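Local coordinates for aromatic-amino-acid transaminase TyrB (Burkholderia cenocepacia K56-2Valvano, PDB 4WD2), which probably catalyses pyridoxal-phosphate-dependent transfer of the amino group between aromatic amino acids and 2-oxo acids, as a class I/II aminotransferase, at residues Tyr44-Gly55 / Trp315-Ile326. Sequence-based numbering, arbitrary orientation.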
loop_
_atom_site.group_PDB
_atom_site.type_symbol
_atom_site.label_atom_id
_atom_site.label_comp_id
_atom_site.label_asym_id
_atom_site.label_seq_id
_atom_site.Cartn_x
_atom_site.Cartn_y
_atom_site.Cartn_z
ATOM N N TYR A 44 12.901 1.537 -17.487
ATOM C CA TYR A 44 14.238 1.868 -17.978
ATOM C C TYR A 44 15.175 0.658 -17.984
ATOM O O TYR A 44 15.298 -0.053 -16.989
ATOM C CB TYR A 44 14.873 2.997 -17.154
ATOM C CG TYR A 44 16.255 3.378 -17.661
ATOM C CD1 TYR A 44 16.413 4.298 -18.689
ATOM C CD2 TYR A 44 17.400 2.800 -17.122
ATOM C CE1 TYR A 44 17.676 4.639 -19.160
ATOM C CE2 TYR A 44 18.665 3.130 -17.591
ATOM C CZ TYR A 44 18.794 4.045 -18.604
ATOM O OH TYR A 44 20.048 4.366 -19.060
ATOM N N PHE A 45 15.824 0.435 -19.125
ATOM C CA PHE A 45 16.919 -0.525 -19.241
ATOM C C PHE A 45 18.198 0.252 -19.547
ATOM O O PHE A 45 18.138 1.324 -20.135
ATOM C CB PHE A 45 16.635 -1.560 -20.332
ATOM C CG PHE A 45 15.360 -2.319 -20.122
ATOM C CD1 PHE A 45 14.150 -1.803 -20.553
ATOM C CD2 PHE A 45 15.368 -3.544 -19.479
ATOM C CE1 PHE A 45 12.967 -2.500 -20.351
ATOM C CE2 PHE A 45 14.193 -4.251 -19.270
ATOM C CZ PHE A 45 12.990 -3.731 -19.705
ATOM N N ASP A 46 19.350 -0.270 -19.143
ATOM C CA ASP A 46 20.597 0.449 -19.379
ATOM C C ASP A 46 21.208 0.088 -20.731
ATOM O O ASP A 46 20.549 -0.513 -21.580
ATOM C CB ASP A 46 21.608 0.192 -18.244
ATOM C CG ASP A 46 21.937 -1.291 -18.042
ATOM O OD1 ASP A 46 21.745 -2.113 -18.964
ATOM O OD2 ASP A 46 22.418 -1.630 -16.938
ATOM N N ALA A 47 22.470 0.459 -20.921
ATOM C CA ALA A 47 23.158 0.235 -22.191
ATOM C C ALA A 47 23.258 -1.245 -22.536
ATOM O O ALA A 47 23.395 -1.604 -23.703
ATOM C CB ALA A 47 24.548 0.856 -22.156
ATOM N N GLU A 48 23.195 -2.100 -21.521
ATOM C CA GLU A 48 23.326 -3.534 -21.734
ATOM C C GLU A 48 21.965 -4.231 -21.721
ATOM O O GLU A 48 21.889 -5.458 -21.706
ATOM C CB GLU A 48 24.254 -4.147 -20.674
ATOM N N GLY A 49 20.893 -3.444 -21.735
ATOM C CA GLY A 49 19.544 -3.987 -21.748
ATOM C C GLY A 49 19.104 -4.608 -20.434
ATOM O O GLY A 49 18.190 -5.439 -20.409
ATOM N N ARG A 50 19.747 -4.212 -19.339
ATOM C CA ARG A 50 19.366 -4.704 -18.013
ATOM C C ARG A 50 18.670 -3.626 -17.190
ATOM O O ARG A 50 18.899 -2.437 -17.394
ATOM C CB ARG A 50 20.584 -5.200 -17.239
ATOM C CG ARG A 50 21.501 -6.132 -17.993
ATOM C CD ARG A 50 22.593 -6.635 -17.066
ATOM N NE ARG A 50 23.483 -7.582 -17.724
ATOM C CZ ARG A 50 24.718 -7.293 -18.123
ATOM N NH1 ARG A 50 25.218 -6.076 -17.925
ATOM N NH2 ARG A 50 25.457 -8.219 -18.717
ATOM N N ILE A 51 17.821 -4.049 -16.260
ATOM C CA ILE A 51 17.287 -3.143 -15.251
ATOM C C ILE A 51 18.386 -2.856 -14.239
ATOM O O ILE A 51 18.852 -3.771 -13.553
ATOM C CB ILE A 51 16.073 -3.736 -14.528
ATOM C CG1 ILE A 51 15.024 -4.210 -15.538
ATOM C CG2 ILE A 51 15.495 -2.725 -13.538
ATOM C CD1 ILE A 51 13.945 -5.094 -14.929
ATOM N N PRO A 52 18.810 -1.585 -14.140
ATOM C CA PRO A 52 19.965 -1.307 -13.277
ATOM C C PRO A 52 19.633 -1.255 -11.791
ATOM O O PRO A 52 18.491 -1.026 -11.392
ATOM C CB PRO A 52 20.446 0.066 -13.764
ATOM C CG PRO A 52 19.212 0.722 -14.304
ATOM C CD PRO A 52 18.370 -0.389 -14.886
ATOM N N VAL A 53 20.654 -1.502 -10.982
ATOM C CA VAL A 53 20.647 -1.136 -9.574
ATOM C C VAL A 53 21.551 0.081 -9.448
ATOM O O VAL A 53 22.764 -0.036 -9.638
ATOM C CB VAL A 53 21.159 -2.272 -8.669
ATOM C CG1 VAL A 53 21.380 -1.760 -7.255
ATOM C CG2 VAL A 53 20.186 -3.434 -8.670
ATOM N N MET A 54 20.977 1.249 -9.164
ATOM C CA MET A 54 21.767 2.469 -9.180
ATOM C C MET A 54 22.838 2.423 -8.099
ATOM O O MET A 54 22.593 1.922 -6.998
ATOM C CB MET A 54 20.873 3.699 -9.007
ATOM C CG MET A 54 19.850 3.864 -10.122
ATOM S SD MET A 54 18.831 5.344 -9.953
ATOM C CE MET A 54 19.861 6.599 -10.697
ATOM N N GLY A 55 24.025 2.927 -8.435
ATOM C CA GLY A 55 25.154 2.935 -7.525
ATOM C C GLY A 55 24.818 3.521 -6.168
ATOM O O GLY A 55 25.171 2.952 -5.131
ATOM N N TRP A 315 23.645 9.806 -7.174
ATOM C CA TRP A 315 22.336 9.517 -7.740
ATOM C C TRP A 315 21.982 10.457 -8.897
ATOM O O TRP A 315 21.590 9.993 -9.969
ATOM C CB TRP A 315 21.258 9.595 -6.659
ATOM C CG TRP A 315 19.871 9.512 -7.218
ATOM C CD1 TRP A 315 19.287 8.424 -7.804
ATOM C CD2 TRP A 315 18.896 10.560 -7.255
ATOM N NE1 TRP A 315 18.010 8.730 -8.201
ATOM C CE2 TRP A 315 17.743 10.034 -7.877
ATOM C CE3 TRP A 315 18.881 11.890 -6.817
ATOM C CZ2 TRP A 315 16.591 10.789 -8.069
ATOM C CZ3 TRP A 315 17.734 12.638 -7.008
ATOM C CH2 TRP A 315 16.605 12.087 -7.629
ATOM N N GLU A 316 22.111 11.767 -8.685
ATOM C CA GLU A 316 21.778 12.741 -9.725
ATOM C C GLU A 316 22.638 12.538 -10.968
ATOM O O GLU A 316 22.168 12.703 -12.097
ATOM C CB GLU A 316 21.939 14.175 -9.207
ATOM C CG GLU A 316 20.929 14.577 -8.136
ATOM C CD GLU A 316 20.916 16.075 -7.859
ATOM O OE1 GLU A 316 21.385 16.855 -8.719
ATOM O OE2 GLU A 316 20.428 16.474 -6.779
ATOM N N GLU A 317 23.900 12.183 -10.755
ATOM C CA GLU A 317 24.810 11.947 -11.867
ATOM C C GLU A 317 24.380 10.747 -12.710
ATOM O O GLU A 317 24.352 10.837 -13.934
ATOM C CB GLU A 317 26.241 11.756 -11.358
ATOM C CG GLU A 317 26.920 13.066 -10.973
ATOM C CD GLU A 317 28.348 12.885 -10.471
ATOM O OE1 GLU A 317 28.796 11.725 -10.301
ATOM O OE2 GLU A 317 29.026 13.911 -10.243
ATOM N N GLU A 318 24.047 9.628 -12.069
ATOM C CA GLU A 318 23.650 8.433 -12.818
ATOM C C GLU A 318 22.321 8.662 -13.530
ATOM O O GLU A 318 22.137 8.234 -14.666
ATOM C CB GLU A 318 23.555 7.207 -11.903
ATOM C CG GLU A 318 23.170 5.913 -12.642
ATOM C CD GLU A 318 23.397 4.650 -11.812
ATOM O OE1 GLU A 318 23.733 4.766 -10.615
ATOM O OE2 GLU A 318 23.241 3.535 -12.360
ATOM N N LEU A 319 21.401 9.351 -12.862
ATOM C CA LEU A 319 20.105 9.662 -13.457
ATOM C C LEU A 319 20.256 10.571 -14.680
ATOM O O LEU A 319 19.539 10.412 -15.674
ATOM C CB LEU A 319 19.182 10.311 -12.421
ATOM C CG LEU A 319 17.811 10.765 -12.930
ATOM C CD1 LEU A 319 16.946 9.581 -13.392
ATOM C CD2 LEU A 319 17.106 11.588 -11.869
ATOM N N SER A 320 21.189 11.519 -14.614
ATOM C CA SER A 320 21.432 12.401 -15.754
ATOM C C SER A 320 22.066 11.626 -16.908
ATOM O O SER A 320 21.783 11.894 -18.071
ATOM C CB SER A 320 22.318 13.585 -15.358
ATOM O OG SER A 320 23.667 13.188 -15.186
ATOM N N ALA A 321 22.915 10.654 -16.585
ATOM C CA ALA A 321 23.483 9.774 -17.605
ATOM C C ALA A 321 22.397 8.902 -18.243
ATOM O O ALA A 321 22.443 8.625 -19.438
ATOM C CB ALA A 321 24.577 8.912 -17.013
ATOM N N MET A 322 21.426 8.471 -17.443
ATOM C CA MET A 322 20.260 7.749 -17.961
ATOM C C MET A 322 19.456 8.638 -18.900
ATOM O O MET A 322 19.060 8.215 -19.986
ATOM C CB MET A 322 19.367 7.256 -16.818
ATOM C CG MET A 322 19.980 6.144 -15.993
ATOM S SD MET A 322 19.207 5.967 -14.377
ATOM C CE MET A 322 17.526 5.599 -14.812
ATOM N N CYS A 323 19.219 9.867 -18.463
ATOM C CA CYS A 323 18.529 10.858 -19.275
ATOM C C CYS A 323 19.232 11.056 -20.622
ATOM O O CYS A 323 18.585 11.081 -21.665
ATOM C CB CYS A 323 18.438 12.186 -18.515
ATOM S SG CYS A 323 17.368 13.431 -19.265
ATOM N N ARG A 324 20.557 11.182 -20.596
ATOM C CA ARG A 324 21.318 11.399 -21.823
ATOM C C ARG A 324 21.359 10.161 -22.720
ATOM O O ARG A 324 21.398 10.288 -23.939
ATOM C CB ARG A 324 22.746 11.858 -21.495
ATOM C CG ARG A 324 22.839 13.307 -21.021
ATOM C CD ARG A 324 24.280 13.804 -21.003
ATOM N NE ARG A 324 25.140 12.972 -20.168
ATOM C CZ ARG A 324 25.309 13.150 -18.861
ATOM N NH1 ARG A 324 24.674 14.138 -18.240
ATOM N NH2 ARG A 324 26.108 12.343 -18.175
ATOM N N ARG A 325 21.350 8.969 -22.125
ATOM C CA ARG A 325 21.359 7.735 -22.914
ATOM C C ARG A 325 20.083 7.612 -23.746
ATOM O O ARG A 325 20.141 7.245 -24.913
ATOM C CB ARG A 325 21.522 6.496 -22.025
ATOM C CG ARG A 325 22.042 5.268 -22.795
ATOM C CD ARG A 325 21.893 3.963 -22.011
ATOM N NE ARG A 325 20.500 3.543 -21.918
ATOM C CZ ARG A 325 19.843 2.901 -22.879
ATOM N NH1 ARG A 325 18.572 2.564 -22.697
ATOM N NH2 ARG A 325 20.457 2.597 -24.022
ATOM N N ILE A 326 18.936 7.923 -23.148
ATOM C CA ILE A 326 17.677 7.940 -23.890
ATOM C C ILE A 326 17.749 8.948 -25.046
ATOM O O ILE A 326 17.344 8.641 -26.170
ATOM C CB ILE A 326 16.472 8.279 -22.972
ATOM C CG1 ILE A 326 16.244 7.159 -21.951
ATOM C CG2 ILE A 326 15.202 8.490 -23.796
ATOM C CD1 ILE A 326 15.131 7.438 -20.971
HETATM O O HOH W 1 24.500 1.455 -11.588
#
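In this class I and II aminotransferase, of the fold-type I family of pyridoxal-phosphate enzymes, the loop that leads into helix 55-65 is laid along the long helix 309-338, with Tyr44, Met54 and Gly55 meeting Met322, Arg325, Glu318 and Trp315. The Tyr44 ring, with CG anti to its own backbone nitrogen (chi1 -179°), reaches across to the helix, where Met322 CE sits over one face, 3.8 Å from the ring centroid, a CH-pi contact within a Met-aromatic pair. Ile326 CG1 comes up at the ring's edge. Beyond the ring, Arg325 NE donates to Tyr44 OH at 3.0 Å, the oxygen lying almost in the guanidinium plane. A bend in the arginine chain at chi3 (72°) folds the guanidinium against the backbone of Phe45 to Ala47: NH1 makes a weak bond to Phe45 O, and Asp46 O rests over the centre of one face; NH2 donates to Leu388 O.

At the other end, Met54, the N-cap residue of helix 55-65, puts its CE 3.5 Å from Trp315 CD1 and its sulfur at the edge of the five-membered ring of the indole, whose NE1 is bonded to Asn255 O. Gly55 N, in the first turn, donates to the syn lone pair of Glu318 OE1 at 2.9 Å, while a water joins Glu318 OE2 to Val53 O. A carboxylate beside a helix N-terminus would be stabilised by the helix dipole, probably keeping Glu318 ionised. Polar bonds thus tie the loop to the helix at both ends of an apolar middle, where Tyr44 packs on Met322 and Met54 CE meets Met322 SD at 3.8 Å.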